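Local coordinates for spindle assembly abnormal protein 6 (Caenorhabditis elegans, PDB 3PYI), which forms the central scaffold of centrioles, its globular N-terminal domain linking homodimers into the ring that sets nine-fold symmetry, at residues I138-E142 / K143-S147; D90-P93 / K94-Q98. The protein carries 1 engineered substitution. All coordinates share one frame; numbering follows the deposited sequence. Where two conformers were deposited one is given.

Contact 1 (I138-E142 / K143-S147); sequences ILDAE and KNFCS
Ile138 and Ser147 form an antiparallel hydrogen-bonded pair, Ile138 N reaching Ser147 O at 3.0 Å and Ser147 N returning to Ile138 O at 2.9 Å. Leu139 and Cys146 follow as a non-hydrogen-bonded pair, and Asp140 N then meets Phe145 O at 2.8 Å. The chain reverses through a type I turn at Ala141-Glu142, where Asp140 O takes a weak bond from Lys143 N; Lys143 adopts the left-handed conformation.

On the buried face, Leu139 CD2 lies 3.5 Å from Cys146 CB, and both apolar side chains are buried against Phe67. Asp140 and Phe145 run side by side: Asp140 OD2 lies at the ring edge, in its plane, 3.3 Å from Phe145 CD2, where the ring's hydrogens are mildly positive. The carboxylate is turned 41° from the ring. A water donates to Asp140 OD2 (2.6 Å) and to Asn144 OD1 (3.1 Å), tying the two polar ends together. Lys143 is long enough to send NZ to salt bridges with Asp62 and Glu64, while Lys165 makes a cation-pi contact with Phe145. The whole is a beta hairpin of the XRCC4-like SAS-6 head domain.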
loop_
_atom_site.group_PDB
_atom_site.type_symbol
_atom_site.label_atom_id
_atom_site.label_comp_id
_atom_site.label_asym_id
_atom_site.label_seq_id
_atom_site.Cartn_x
_atom_site.Cartn_y
_atom_site.Cartn_z
ATOM N N ILE A 138 12.707 3.974 11.095
ATOM C CA ILE A 138 12.282 3.574 12.430
ATOM C C ILE A 138 13.396 2.835 13.153
ATOM O O ILE A 138 13.833 1.773 12.706
ATOM C CB ILE A 138 11.035 2.678 12.364
ATOM C CG1 ILE A 138 9.991 3.306 11.432
ATOM C CG2 ILE A 138 10.480 2.458 13.767
ATOM C CD1 ILE A 138 8.808 2.409 11.124
ATOM N N LEU A 139 13.860 3.401 14.267
ATOM C CA LEU A 139 14.944 2.788 15.026
ATOM C C LEU A 139 14.470 1.775 16.051
ATOM O O LEU A 139 13.409 1.925 16.669
ATOM C CB LEU A 139 15.772 3.830 15.769
ATOM C CG LEU A 139 16.706 4.698 14.940
ATOM C CD1 LEU A 139 17.334 5.773 15.829
ATOM C CD2 LEU A 139 17.765 3.835 14.286
ATOM N N ASP A 140 15.294 0.747 16.217
ATOM C CA ASP A 140 15.246 -0.159 17.352
ATOM C C ASP A 140 15.479 0.682 18.601
ATOM O O ASP A 140 16.117 1.734 18.522
ATOM C CB ASP A 140 16.407 -1.153 17.225
ATOM C CG ASP A 140 16.028 -2.550 17.633
ATOM O OD1 ASP A 140 14.997 -2.706 18.319
ATOM O OD2 ASP A 140 16.758 -3.492 17.264
ATOM N N ALA A 141 15.002 0.222 19.756
ATOM C CA ALA A 141 15.270 0.936 21.002
ATOM C C ALA A 141 16.769 0.955 21.299
ATOM O O ALA A 141 17.298 1.933 21.821
ATOM C CB ALA A 141 14.501 0.319 22.164
ATOM N N GLU A 142 17.455 -0.129 20.957
ATOM C CA GLU A 142 18.893 -0.225 21.189
ATOM C C GLU A 142 19.714 0.220 19.980
ATOM O O GLU A 142 20.941 0.187 20.013
ATOM C CB GLU A 142 19.284 -1.658 21.548
ATOM C CG GLU A 142 18.545 -2.225 22.736
ATOM C CD GLU A 142 18.912 -3.666 23.000
ATOM O OE1 GLU A 142 20.118 -3.982 22.962
ATOM O OE2 GLU A 142 18.000 -4.482 23.246
ATOM N N LYS A 143 19.044 0.614 18.905
ATOM C CA LYS A 143 19.744 1.097 17.723
ATOM C C LYS A 143 20.632 0.013 17.112
ATOM O O LYS A 143 21.726 0.285 16.604
ATOM C CB LYS A 143 20.551 2.356 18.055
ATOM C CG LYS A 143 19.687 3.501 18.592
ATOM C CD LYS A 143 20.494 4.515 19.391
ATOM C CE LYS A 143 21.376 5.384 18.507
ATOM N NZ LYS A 143 22.036 6.480 19.292
ATOM N N ASN A 144 20.155 -1.224 17.160
ATOM C CA ASN A 144 20.817 -2.306 16.452
ATOM C C ASN A 144 20.266 -2.448 15.034
ATOM O O ASN A 144 20.957 -2.906 14.123
ATOM C CB ASN A 144 20.651 -3.612 17.218
ATOM C CG ASN A 144 21.289 -3.557 18.597
ATOM O OD1 ASN A 144 20.651 -3.874 19.602
ATOM N ND2 ASN A 144 22.551 -3.144 18.651
ATOM N N PHE A 145 19.014 -2.043 14.858
ATOM C CA PHE A 145 18.343 -2.128 13.571
ATOM C C PHE A 145 17.514 -0.891 13.311
ATOM O O PHE A 145 17.060 -0.219 14.240
ATOM C CB PHE A 145 17.421 -3.339 13.532
ATOM C CG PHE A 145 18.134 -4.648 13.679
ATOM C CD1 PHE A 145 18.844 -5.185 12.621
ATOM C CD2 PHE A 145 18.090 -5.344 14.874
ATOM C CE1 PHE A 145 19.504 -6.401 12.751
ATOM C CE2 PHE A 145 18.743 -6.555 15.012
ATOM C CZ PHE A 145 19.452 -7.084 13.954
ATOM N N CYS A 146 17.324 -0.585 12.040
ATOM C CA CYS A 146 16.324 0.389 11.664
ATOM C C CYS A 146 15.631 -0.033 10.374
ATOM O O CYS A 146 16.230 -0.629 9.482
ATOM C CB CYS A 146 16.915 1.792 11.534
ATOM S SG CYS A 146 17.726 2.116 9.983
ATOM N N SER A 147 14.348 0.276 10.301
ATOM C CA SER A 147 13.549 -0.004 9.121
ATOM C C SER A 147 13.564 1.233 8.230
ATOM O O SER A 147 13.212 2.327 8.661
ATOM C CB SER A 147 12.121 -0.351 9.553
ATOM O OG SER A 147 11.278 -0.551 8.432
HETATM O O HOH W 1 18.027 -5.208 18.673
#

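Contact 2 (D90-P93 / K94-Q98); sequences DAFP and KVIIQ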
loop_
_atom_site.group_PDB
_atom_site.type_symbol
_atom_site.label_atom_id
_atom_site.label_comp_id
_atom_site.label_asym_id
_atom_site.label_seq_id
_atom_site.Cartn_x
_atom_site.Cartn_y
_atom_site.Cartn_z
ATOM N N ASP A 90 16.921 -6.009 -11.245
ATOM C CA ASP A 90 17.794 -5.104 -11.980
ATOM C C ASP A 90 17.170 -3.728 -12.195
ATOM O O ASP A 90 17.882 -2.732 -12.215
ATOM C CB ASP A 90 18.241 -5.714 -13.308
ATOM C CG ASP A 90 19.263 -6.825 -13.128
ATOM O OD1 ASP A 90 20.244 -6.639 -12.381
ATOM O OD2 ASP A 90 19.088 -7.893 -13.749
ATOM N N ALA A 91 15.850 -3.664 -12.332
ATOM C CA ALA A 91 15.181 -2.378 -12.524
ATOM C C ALA A 91 14.931 -1.615 -11.205
ATOM O O ALA A 91 14.840 -0.387 -11.201
ATOM C CB ALA A 91 13.867 -2.575 -13.303
ATOM N N PHE A 92 14.813 -2.353 -10.104
ATOM C CA PHE A 92 14.415 -1.798 -8.804
ATOM C C PHE A 92 15.139 -0.488 -8.455
ATOM O O PHE A 92 14.499 0.537 -8.275
ATOM C CB PHE A 92 14.578 -2.872 -7.709
ATOM C CG PHE A 92 14.246 -2.408 -6.291
ATOM C CD1 PHE A 92 12.949 -2.023 -5.929
ATOM C CD2 PHE A 92 15.224 -2.442 -5.304
ATOM C CE1 PHE A 92 12.667 -1.651 -4.623
ATOM C CE2 PHE A 92 14.944 -2.060 -4.003
ATOM C CZ PHE A 92 13.666 -1.662 -3.659
ATOM N N PRO A 93 16.481 -0.511 -8.397
ATOM C CA PRO A 93 17.210 0.699 -8.006
ATOM C C PRO A 93 17.037 1.855 -8.987
ATOM O O PRO A 93 16.938 3.003 -8.584
ATOM C CB PRO A 93 18.674 0.234 -7.979
ATOM C CG PRO A 93 18.718 -0.931 -8.900
ATOM C CD PRO A 93 17.385 -1.617 -8.751
ATOM N N LYS A 94 16.999 1.550 -10.272
ATOM C CA LYS A 94 16.856 2.587 -11.280
ATOM C C LYS A 94 15.512 3.306 -11.174
ATOM O O LYS A 94 15.437 4.520 -11.322
ATOM C CB LYS A 94 17.012 1.981 -12.677
ATOM C CG LYS A 94 18.198 1.019 -12.782
ATOM C CD LYS A 94 18.448 0.544 -14.213
ATOM C CE LYS A 94 19.680 -0.359 -14.289
ATOM N NZ LYS A 94 20.027 -0.746 -15.689
ATOM N N VAL A 95 14.449 2.546 -10.940
ATOM C CA VAL A 95 13.114 3.119 -10.857
ATOM C C VAL A 95 12.970 3.982 -9.600
ATOM O O VAL A 95 12.476 5.101 -9.669
ATOM C CB VAL A 95 12.018 2.031 -10.882
ATOM C CG1 VAL A 95 10.642 2.674 -10.863
ATOM C CG2 VAL A 95 12.175 1.138 -12.123
ATOM N N ILE A 96 13.419 3.474 -8.451
ATOM C CA ILE A 96 13.332 4.233 -7.201
ATOM C C ILE A 96 14.118 5.539 -7.311
ATOM O O ILE A 96 13.671 6.604 -6.877
ATOM C CB ILE A 96 13.867 3.439 -5.962
ATOM C CG1 ILE A 96 15.383 3.322 -5.994
ATOM C CG2 ILE A 96 13.235 2.065 -5.829
ATOM C CD1 ILE A 96 16.056 4.267 -5.058
ATOM N N ILE A 97 15.308 5.438 -7.893
ATOM C CA ILE A 97 16.159 6.603 -8.059
ATOM C C ILE A 97 15.547 7.606 -9.033
ATOM O O ILE A 97 15.514 8.804 -8.759
ATOM C CB ILE A 97 17.564 6.212 -8.527
ATOM C CG1 ILE A 97 18.353 5.599 -7.365
ATOM C CG2 ILE A 97 18.293 7.428 -9.061
ATOM C CD1 ILE A 97 19.563 4.793 -7.783
ATOM N N GLN A 98 15.047 7.107 -10.165
ATOM C CA GLN A 98 14.521 7.973 -11.220
ATOM C C GLN A 98 13.088 8.455 -11.005
ATOM O O GLN A 98 12.702 9.488 -11.544
ATOM C CB GLN A 98 14.623 7.282 -12.591
ATOM C CG GLN A 98 16.006 7.406 -13.219
ATOM C CD GLN A 98 16.126 6.665 -14.546
ATOM O OE1 GLN A 98 15.323 5.783 -14.858
ATOM N NE2 GLN A 98 17.143 7.017 -15.327
#
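Lys94 runs back past Ala91 and Asp90 at the beginning of alpha-helix 92-100. Its CB lies 3.5 Å from Ala91 O, CG is 3.8 Å from Asp90 O, CD passes at a similar distance, and CE comes to 3.6 Å from Asp90 O. Because the chain is extended beyond CG, its methylenes can run past these carbonyls and leave the ammonium at the surface; in the given conformer Asp90 OD1 pairs with Lys51.

Pro93 suits the first turn, where a missing N-H costs no helical bond, and its ring packs on Leu53 and Leu9. Ala91 O accepts the N-H of Val95, nearly along the C=O axis, and Phe92 O that of Ile96 in a nearly straight bond (173°). With CG anti to the backbone N (chi1 178°), the Phe92 ring reaches Leu53 and Phe55 of strand 51-58 and meets Phe162 edge-to-face. In the Ile96 conformer described, CG2 stands over one ring face, offset toward the rim, in a CH-pi contact 4.3 Å from the Phe92 centroid. Ile156 of the second subunit packs on Phe92, Val95 and Ile96, covering their apolar side chains. One residue on, Ile97 N bonds to Pro93 O at 3.0 Å, and Ile97 CD1 lies 3.3 Å from Pro93 O.

In the fold
Contacts 1 and 2 lie on opposite sides of the centre of the SAS-6 head domain, their centres 26 Å apart and their nearest atoms about 12 Å apart, without touching. They come in series along the chain, helix 92-100 preceding strand 133-139. Contact 2 faces the second subunit through its apolar side chains, consistent with the head-to-head association that joins homodimers into the inner ring. Contact 1, in contrast, is touched by no other protein chain of the assembly; a tetraethylene glycol, probably from the crystallisation liquor, lies about 3 Å from the Glu142 side chain. The beta sheet connects them indirectly, since strand 7-23 packs against Leu139 at one contact and Pro93 and Ile97 at the other.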